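Plasmin and fibronectin-binding protein A (Streptococcus pneumoniae, PDB 4MR0) acts as a pneumococcal surface adhesin and invasin that binds human fibronectin, plasmin, plasminogen and serum albumin. Local coordinates at residues A411-S417 / A447-D453; K460-V466 / L485-D490. All coordinates share one frame; numbering follows the deposited sequence.

Both contacts lie in the later part of a beta-helix, with centres about 10 Å apart. Interaction 1 pairs two strands of one face. Interaction 2 joins neighbouring coils at the corner between that face and the next. The chain leaves 447-453, loops round and enters 460-466. The two contacts also touch directly: V450 O lies 2.9 Å from L486 N and K452 O lies 2.8 Å from R487 NH1, both probable hydrogen bonds. Inside the coil, V450 packs on I464 and L485. The bound metals stay at a distance. The side chain of Y416 is about 11 Å from a manganese ion, and that of D463 about 12 Å from a calcium ion.

Interaction 1 (A411-S417 / A447-D453); sequences ALVNAYS and AIRVAKD
N414 and R449 lie side by side and point the same way from one face of a parallel strand pair. Both carry CG anti to the backbone N (chi1 -173° for N414). R449 then runs extended to NE, which brings its guanidinium up to the amide. NH1 of R449 donates to OD1 of N414 at 3.0 Å. The oxygen sits in the guanidinium plane, yet the two flat groups are nearly perpendicular, 81° apart. The same NH1 also reaches OD2 of D453 at 3.0 Å. NH2 of R449 meets that OD2 at 2.6 Å, forming a salt bridge. Both nitrogens come to OD2 from the same face of the carboxylate, so one oxygen takes the whole end-on grip. NE of R449 pairs with E484, so each nitrogen of the group has an acidic partner. These acids probably favour the charged guanidinium and fix its rotation.

The other oxygen, OD1 of D453, accepts the backbone N of S417 at 2.9 Å, nearly in line with its C-O bond. CB of Y416 fits beside this ion pair, 3.5 Å from OD1 of D453 and at the guanidinium edge. The hydroxyl OG of S417 donates to A451 O at 3.0 Å, in the carbonyl plane and on a lone pair. A water donates to both A415 O and A451 O.

Backbone bonds complete the ladder, among them A451 N to A415 O at 2.9 Å. V413, A415, I448 and V450 face the interior. V413 and I448 meet strand 431-440, and I448 and V450 meet strand 462-473. This is stacking of successive coils in a parallel beta-helix, consistent with the pectate lyase-like family. Strand 377-381 flanks 410-415, and strand 483-486 flanks 445-451.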
ATOM      1  N   ALA A 411      -2.095  -4.917  11.535  1.00 21.92           N
ATOM      2  CA  ALA A 411      -3.461  -4.458  11.302  1.00 22.34           C
ATOM      3  C   ALA A 411      -3.588  -4.475   9.779  1.00 20.03           C
ATOM      4  O   ALA A 411      -3.019  -3.625   9.097  1.00 19.96           O
ATOM      5  CB  ALA A 411      -3.653  -3.044  11.855  1.00 21.22           C
ATOM      6  N   LEU A 412      -4.320  -5.458   9.257  1.00 19.26           N
ATOM      7  CA  LEU A 412      -4.472  -5.629   7.814  1.00 18.42           C
ATOM      8  C   LEU A 412      -4.920  -4.377   7.061  1.00 17.23           C
ATOM      9  O   LEU A 412      -4.422  -4.089   5.974  1.00 16.65           O
ATOM     10  CB  LEU A 412      -5.372  -6.840   7.543  1.00 18.90           C
ATOM     11  CG  LEU A 412      -4.732  -8.087   8.192  1.00 19.02           C
ATOM     12  CD1 LEU A 412      -5.501  -9.342   7.832  1.00 18.52           C
ATOM     13  CD2 LEU A 412      -3.281  -8.212   7.740  1.00 21.59           C
ATOM     14  N   VAL A 413      -5.868  -3.644   7.622  1.00 17.52           N
ATOM     15  CA  VAL A 413      -6.288  -2.380   7.036  1.00 17.16           C
ATOM     16  C   VAL A 413      -6.044  -1.424   8.192  1.00 16.59           C
ATOM     17  O   VAL A 413      -6.578  -1.615   9.285  1.00 16.36           O
ATOM     18  CB  VAL A 413      -7.776  -2.352   6.644  1.00 16.86           C
ATOM     19  CG1 VAL A 413      -8.167  -0.936   6.260  1.00 15.65           C
ATOM     20  CG2 VAL A 413      -8.022  -3.272   5.462  1.00 16.90           C
ATOM     21  N   ASN A 414      -5.228  -0.403   7.964  1.00 16.20           N
ATOM     22  CA  ASN A 414      -4.904   0.531   9.031  1.00 16.82           C
ATOM     23  C   ASN A 414      -4.854   1.970   8.539  1.00 15.78           C
ATOM     24  O   ASN A 414      -3.824   2.425   8.044  1.00 16.58           O
ATOM     25  CB  ASN A 414      -3.552   0.127   9.642  1.00 17.77           C
ATOM     26  CG  ASN A 414      -3.188   0.937  10.874  1.00 21.38           C
ATOM     27  OD1 ASN A 414      -3.914   1.841  11.280  1.00 19.95           O
ATOM     28  ND2 ASN A 414      -2.046   0.607  11.480  1.00 20.90           N
ATOM     29  N   ALA A 415      -5.975   2.678   8.654  1.00 15.37           N
ATOM     30  CA  ALA A 415      -6.037   4.084   8.251  1.00 15.71           C
ATOM     31  C   ALA A 415      -5.772   4.851   9.532  1.00 16.88           C
ATOM     32  O   ALA A 415      -6.665   4.993  10.366  1.00 16.86           O
ATOM     33  CB  ALA A 415      -7.420   4.433   7.713  1.00 15.93           C
ATOM     34  N   TYR A 416      -4.548   5.348   9.680  1.00 18.19           N
ATOM     35  CA  TYR A 416      -4.160   6.058  10.887  1.00 17.42           C
ATOM     36  C   TYR A 416      -3.842   7.528  10.661  1.00 17.50           C
ATOM     37  O   TYR A 416      -3.948   8.035   9.549  1.00 15.24           O
ATOM     38  CB  TYR A 416      -2.953   5.360  11.521  1.00 18.98           C
ATOM     39  CG  TYR A 416      -1.643   5.611  10.803  1.00 18.53           C
ATOM     40  CD1 TYR A 416      -1.373   5.028   9.563  1.00 20.72           C
ATOM     41  CD2 TYR A 416      -0.681   6.458  11.358  1.00 18.72           C
ATOM     42  CE1 TYR A 416      -0.170   5.287   8.890  1.00 20.18           C
ATOM     43  CE2 TYR A 416       0.516   6.723  10.700  1.00 18.95           C
ATOM     44  CZ  TYR A 416       0.768   6.137   9.471  1.00 19.85           C
ATOM     45  OH  TYR A 416       1.962   6.397   8.842  1.00 19.71           O
ATOM     46  N   SER A 417      -3.448   8.207  11.735  1.00 19.12           N
ATOM     47  CA  SER A 417      -3.121   9.624  11.673  1.00 18.70           C
ATOM     48  C   SER A 417      -1.635   9.864  11.913  1.00 20.38           C
ATOM     49  O   SER A 417      -1.051   9.311  12.843  1.00 20.93           O
ATOM     50  CB  SER A 417      -3.944  10.390  12.710  1.00 21.54           C
ATOM     51  OG  SER A 417      -5.337  10.252  12.459  1.00 23.25           O
ATOM     52  N   ALA A 447      -7.872  -7.094  12.099  1.00 23.84           N
ATOM     53  CA  ALA A 447      -8.361  -7.034  10.725  1.00 19.08           C
ATOM     54  C   ALA A 447      -8.450  -5.599  10.215  1.00 18.25           C
ATOM     55  O   ALA A 447      -7.812  -5.234   9.230  1.00 17.11           O
ATOM     56  CB  ALA A 447      -9.732  -7.698  10.626  1.00 17.70           C
ATOM     57  N   ILE A 448      -9.240  -4.790  10.907  1.00 16.93           N
ATOM     58  CA  ILE A 448      -9.469  -3.409  10.512  1.00 18.97           C
ATOM     59  C   ILE A 448      -9.238  -2.404  11.619  1.00 18.93           C
ATOM     60  O   ILE A 448      -9.665  -2.605  12.759  1.00 18.10           O
ATOM     61  CB  ILE A 448     -10.927  -3.225  10.027  1.00 16.69           C
ATOM     62  CG1 ILE A 448     -11.205  -4.161   8.854  1.00 18.05           C
ATOM     63  CG2 ILE A 448     -11.172  -1.777   9.645  1.00 18.48           C
ATOM     64  CD1 ILE A 448     -12.676  -4.219   8.454  1.00 17.61           C
ATOM     65  N   ARG A 449      -8.594  -1.298  11.258  1.00 18.83           N
ATOM     66  CA  ARG A 449      -8.316  -0.226  12.196  1.00 18.64           C
ATOM     67  C   ARG A 449      -8.396   1.134  11.501  1.00 18.44           C
ATOM     68  O   ARG A 449      -7.813   1.325  10.433  1.00 19.46           O
ATOM     69  CB  ARG A 449      -6.919  -0.412  12.799  1.00 18.54           C
ATOM     70  CG  ARG A 449      -6.486   0.692  13.735  1.00 21.71           C
ATOM     71  CD  ARG A 449      -5.145   0.357  14.376  1.00 23.78           C
ATOM     72  NE  ARG A 449      -4.809   1.293  15.446  1.00 24.40           N
ATOM     73  CZ  ARG A 449      -4.284   2.497  15.260  1.00 25.31           C
ATOM     74  NH1 ARG A 449      -4.015   2.932  14.033  1.00 25.89           N
ATOM     75  NH2 ARG A 449      -4.032   3.271  16.306  1.00 25.99           N
ATOM     76  N   VAL A 450      -9.136   2.061  12.102  1.00 17.88           N
ATOM     77  CA  VAL A 450      -9.268   3.420  11.583  1.00 17.72           C
ATOM     78  C   VAL A 450      -9.125   4.277  12.822  1.00 21.34           C
ATOM     79  O   VAL A 450      -9.912   4.145  13.767  1.00 22.40           O
ATOM     80  CB  VAL A 450     -10.652   3.687  10.947  1.00 18.47           C
ATOM     81  CG1 VAL A 450     -10.771   5.158  10.548  1.00 15.84           C
ATOM     82  CG2 VAL A 450     -10.836   2.811   9.723  1.00 15.69           C
ATOM     83  N   ALA A 451      -8.133   5.159  12.843  1.00 21.20           N
ATOM     84  CA  ALA A 451      -7.962   5.938  14.050  1.00 23.28           C
ATOM     85  C   ALA A 451      -7.219   7.251  13.985  1.00 24.16           C
ATOM     86  O   ALA A 451      -6.505   7.549  13.028  1.00 22.41           O
ATOM     87  CB  ALA A 451      -7.291   5.055  15.097  1.00 23.43           C
ATOM     88  N   LYS A 452      -7.444   8.048  15.026  1.00 26.56           N
ATOM     89  CA  LYS A 452      -6.715   9.287  15.230  1.00 26.27           C
ATOM     90  C   LYS A 452      -6.050   8.813  16.513  1.00 26.99           C
ATOM     91  O   LYS A 452      -6.577   8.991  17.616  1.00 28.11           O
ATOM     92  CB  LYS A 452      -7.616  10.488  15.500  1.00 26.05           C
ATOM     93  CG  LYS A 452      -6.787  11.770  15.533  1.00 27.21           C
ATOM     94  CD  LYS A 452      -7.602  13.026  15.700  1.00 26.79           C
ATOM     95  CE  LYS A 452      -8.180  13.140  17.095  1.00 26.68           C
ATOM     96  NZ  LYS A 452      -8.727  14.506  17.305  1.00 26.35           N
ATOM     97  N   ASP A 453      -4.914   8.149  16.326  1.00 27.46           N
ATOM     98  CA  ASP A 453      -4.130   7.522  17.383  1.00 29.31           C
ATOM     99  C   ASP A 453      -3.941   8.273  18.696  1.00 30.14           C
ATOM    100  O   ASP A 453      -3.746   7.647  19.734  1.00 31.52           O
ATOM    101  CB  ASP A 453      -2.767   7.109  16.814  1.00 29.17           C
ATOM    102  CG  ASP A 453      -2.879   6.521  15.412  1.00 29.30           C
ATOM    103  OD1 ASP A 453      -3.174   7.288  14.471  1.00 25.94           O
ATOM    104  OD2 ASP A 453      -2.687   5.295  15.255  1.00 30.10           O
TER
HETATM  105  O   HOH W   1      -7.529   7.510  10.203  1.00 14.80           O

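Interaction 2 (K460-V466 / L485-D490)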
ATOM      1  N   LYS A 460      -8.865  16.092  12.148  1.00 25.99           N
ATOM      2  CA  LYS A 460     -10.041  15.254  12.328  1.00 25.23           C
ATOM      3  C   LYS A 460     -10.161  14.133  11.299  1.00 22.83           C
ATOM      4  O   LYS A 460      -9.818  14.304  10.129  1.00 22.18           O
ATOM      5  CB  LYS A 460     -11.309  16.109  12.276  1.00 26.37           C
ATOM      6  CG  LYS A 460     -11.416  17.140  13.389  1.00 30.06           C
ATOM      7  CD  LYS A 460     -12.687  17.964  13.244  1.00 33.45           C
ATOM      8  CE  LYS A 460     -12.754  19.071  14.292  1.00 36.41           C
ATOM      9  NZ  LYS A 460     -13.985  19.902  14.151  1.00 39.85           N
ATOM     10  N   VAL A 461     -10.651  12.990  11.768  1.00 21.42           N
ATOM     11  CA  VAL A 461     -10.885  11.807  10.942  1.00 20.09           C
ATOM     12  C   VAL A 461     -12.407  11.700  10.879  1.00 20.80           C
ATOM     13  O   VAL A 461     -13.072  11.651  11.917  1.00 20.08           O
ATOM     14  CB  VAL A 461     -10.305  10.532  11.612  1.00 19.43           C
ATOM     15  CG1 VAL A 461     -10.731   9.287  10.843  1.00 17.59           C
ATOM     16  CG2 VAL A 461      -8.787  10.619  11.668  1.00 16.38           C
ATOM     17  N   SER A 462     -12.966  11.675   9.673  1.00 20.10           N
ATOM     18  CA  SER A 462     -14.417  11.607   9.537  1.00 18.69           C
ATOM     19  C   SER A 462     -14.881  10.927   8.261  1.00 18.65           C
ATOM     20  O   SER A 462     -14.089  10.679   7.351  1.00 17.05           O
ATOM     21  CB  SER A 462     -14.998  13.021   9.596  1.00 20.01           C
ATOM     22  OG  SER A 462     -14.386  13.834   8.614  1.00 20.82           O
ATOM     23  N   ASP A 463     -16.180  10.635   8.204  1.00 18.46           N
ATOM     24  CA  ASP A 463     -16.791   9.978   7.054  1.00 18.81           C
ATOM     25  C   ASP A 463     -16.092   8.647   6.817  1.00 16.75           C
ATOM     26  O   ASP A 463     -15.452   8.432   5.792  1.00 15.54           O
ATOM     27  CB  ASP A 463     -16.690  10.880   5.822  1.00 23.97           C
ATOM     28  CG  ASP A 463     -17.471  12.171   5.991  1.00 30.93           C
ATOM     29  OD1 ASP A 463     -18.718  12.110   6.048  1.00 34.19           O
ATOM     30  OD2 ASP A 463     -16.840  13.245   6.079  1.00 36.60           O
ATOM     31  N   ILE A 464     -16.230   7.762   7.797  1.00 16.11           N
ATOM     32  CA  ILE A 464     -15.617   6.445   7.766  1.00 14.35           C
ATOM     33  C   ILE A 464     -16.735   5.415   7.658  1.00 13.44           C
ATOM     34  O   ILE A 464     -17.677   5.443   8.450  1.00 14.23           O
ATOM     35  CB  ILE A 464     -14.838   6.168   9.075  1.00 13.95           C
ATOM     36  CG1 ILE A 464     -13.796   7.268   9.318  1.00 16.18           C
ATOM     37  CG2 ILE A 464     -14.194   4.794   9.007  1.00 12.42           C
ATOM     38  CD1 ILE A 464     -12.793   7.450   8.182  1.00 16.90           C
ATOM     39  N   THR A 465     -16.621   4.506   6.695  1.00 14.00           N
ATOM     40  CA  THR A 465     -17.631   3.469   6.495  1.00 14.72           C
ATOM     41  C   THR A 465     -16.998   2.085   6.432  1.00 15.91           C
ATOM     42  O   THR A 465     -16.107   1.835   5.614  1.00 14.87           O
ATOM     43  CB  THR A 465     -18.422   3.699   5.182  1.00 17.43           C
ATOM     44  OG1 THR A 465     -19.136   4.937   5.260  1.00 17.98           O
ATOM     45  CG2 THR A 465     -19.415   2.561   4.937  1.00 17.67           C
ATOM     46  N   VAL A 466     -17.461   1.192   7.303  1.00 14.99           N
ATOM     47  CA  VAL A 466     -16.972  -0.181   7.344  1.00 15.34           C
ATOM     48  C   VAL A 466     -18.215  -1.055   7.193  1.00 16.45           C
ATOM     49  O   VAL A 466     -18.969  -1.258   8.158  1.00 15.48           O
ATOM     50  CB  VAL A 466     -16.276  -0.496   8.683  1.00 15.69           C
ATOM     51  CG1 VAL A 466     -15.743  -1.919   8.659  1.00 14.78           C
ATOM     52  CG2 VAL A 466     -15.135   0.500   8.933  1.00 14.82           C
ATOM     53  N   LEU A 485     -12.195   1.279  15.934  1.00 21.81           N
ATOM     54  CA  LEU A 485     -12.508   2.605  15.426  1.00 22.07           C
ATOM     55  C   LEU A 485     -12.206   3.549  16.574  1.00 22.83           C
ATOM     56  O   LEU A 485     -12.928   3.584  17.576  1.00 23.42           O
ATOM     57  CB  LEU A 485     -13.977   2.664  15.013  1.00 21.04           C
ATOM     58  CG  LEU A 485     -14.171   1.709  13.831  1.00 21.23           C
ATOM     59  CD1 LEU A 485     -15.514   1.032  13.889  1.00 21.46           C
ATOM     60  CD2 LEU A 485     -13.974   2.486  12.534  1.00 22.29           C
ATOM     61  N   LEU A 486     -11.126   4.306  16.419  1.00 21.81           N
ATOM     62  CA  LEU A 486     -10.665   5.219  17.449  1.00 21.36           C
ATOM     63  C   LEU A 486     -10.693   6.691  17.056  1.00 21.73           C
ATOM     64  O   LEU A 486     -10.066   7.104  16.080  1.00 19.75           O
ATOM     65  CB  LEU A 486      -9.243   4.821  17.864  1.00 22.87           C
ATOM     66  CG  LEU A 486      -8.513   5.685  18.896  1.00 23.36           C
ATOM     67  CD1 LEU A 486      -9.247   5.647  20.238  1.00 23.57           C
ATOM     68  CD2 LEU A 486      -7.088   5.166  19.054  1.00 23.52           C
ATOM     69  N   ARG A 487     -11.432   7.468  17.844  1.00 21.49           N
ATOM     70  CA  ARG A 487     -11.580   8.903  17.667  1.00 21.41           C
ATOM     71  C   ARG A 487     -12.046   9.413  16.312  1.00 21.60           C
ATOM     72  O   ARG A 487     -11.467  10.357  15.763  1.00 22.43           O
ATOM     73  CB  ARG A 487     -10.287   9.621  18.058  1.00 25.19           C
ATOM     74  CG  ARG A 487      -9.890   9.381  19.496  1.00 27.68           C
ATOM     75  CD  ARG A 487      -8.832  10.363  19.973  1.00 29.43           C
ATOM     76  NE  ARG A 487      -8.300   9.927  21.257  1.00 29.72           N
ATOM     77  CZ  ARG A 487      -7.383   8.977  21.397  1.00 31.59           C
ATOM     78  NH1 ARG A 487      -6.884   8.373  20.331  1.00 32.74           N
ATOM     79  NH2 ARG A 487      -6.989   8.609  22.606  1.00 32.58           N
ATOM     80  N   VAL A 488     -13.094   8.798  15.775  1.00 21.55           N
ATOM     81  CA  VAL A 488     -13.665   9.249  14.514  1.00 21.31           C
ATOM     82  C   VAL A 488     -14.570  10.411  14.932  1.00 22.01           C
ATOM     83  O   VAL A 488     -15.447  10.256  15.790  1.00 22.42           O
ATOM     84  CB  VAL A 488     -14.488   8.129  13.832  1.00 22.09           C
ATOM     85  CG1 VAL A 488     -15.123   8.649  12.550  1.00 19.91           C
ATOM     86  CG2 VAL A 488     -13.583   6.944  13.523  1.00 20.46           C
ATOM     87  N   SER A 489     -14.346  11.572  14.330  1.00 21.19           N
ATOM     88  CA  SER A 489     -15.077  12.790  14.664  1.00 22.74           C
ATOM     89  C   SER A 489     -16.511  12.927  14.181  1.00 21.75           C
ATOM     90  O   SER A 489     -17.287  13.685  14.762  1.00 21.03           O
ATOM     91  CB  SER A 489     -14.298  14.011  14.167  1.00 22.75           C
ATOM     92  OG  SER A 489     -13.010  14.072  14.748  1.00 29.34           O
ATOM     93  N   ASP A 490     -16.869  12.223  13.116  1.00 22.27           N
ATOM     94  CA  ASP A 490     -18.223  12.357  12.597  1.00 22.36           C
ATOM     95  C   ASP A 490     -18.480  11.388  11.458  1.00 21.25           C
ATOM     96  O   ASP A 490     -17.548  10.929  10.789  1.00 18.83           O
ATOM     97  CB  ASP A 490     -18.425  13.802  12.116  1.00 22.69           C
ATOM     98  CG  ASP A 490     -19.888  14.184  11.966  1.00 26.02           C
ATOM     99  OD1 ASP A 490     -20.776  13.397  12.363  1.00 25.32           O
ATOM    100  OD2 ASP A 490     -20.147  15.297  11.456  1.00 27.15           O
TER
HETATM  101  O   HOH W   2     -11.038  12.694  14.578  1.00 17.08           O
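The carbonyl oxygen of V461 accepts the backbone N-H of S489 at 2.7 Å. The donor lies nearly along the C=O axis, with a C=O...N angle of 175°. CB of S489 also rests against this oxygen, at 3.5 Å. A second backbone bond follows, from D463 N to D490 O at 2.9 Å. One water fills in beside V461: it accepts from V461 N and donates to R487 O at 2.7 Å.

The side chains sort themselves by side. On the outer side, OG of S489 lies alongside the aliphatic start of K460, 3.6 Å from its CB. The K460 chain then runs on extended and away. On the inner side, I464 and V488 cross at an angle, with CG1 of I464 3.8 Å from CG1 of V488. CG1 of V488 stands anti to its own nitrogen (chi1 177°), and this turns it to I464. CD2 of L485 meets CG2 of I464 at 4.2 Å and also touches CG2 of V466. V450 and L492 add to this apolar cluster.

This is a corner of the parallel beta-helix, where PbH1 repeat 4 (461-487) passes into repeat 5 (489-510). The chain of 485-490 leaves strand 483-486 and turns the corner into strand 490-500. R487 takes a left-handed backbone (phi 54°) where the chain leaves the strand. OD1 of D490 takes the N-H of K514 in the next coil.

The contact therefore has two chemistries. Two main-chain hydrogen bonds and a water serve V461, D463, R487, S489 and D490 at the corner, while V488 N goes to S511 OG. Branched aliphatic groups fill the inside. No charged pair joins 460-466 to 485-490, so what holds these two segments together is probably backbone bonding and apolar contact.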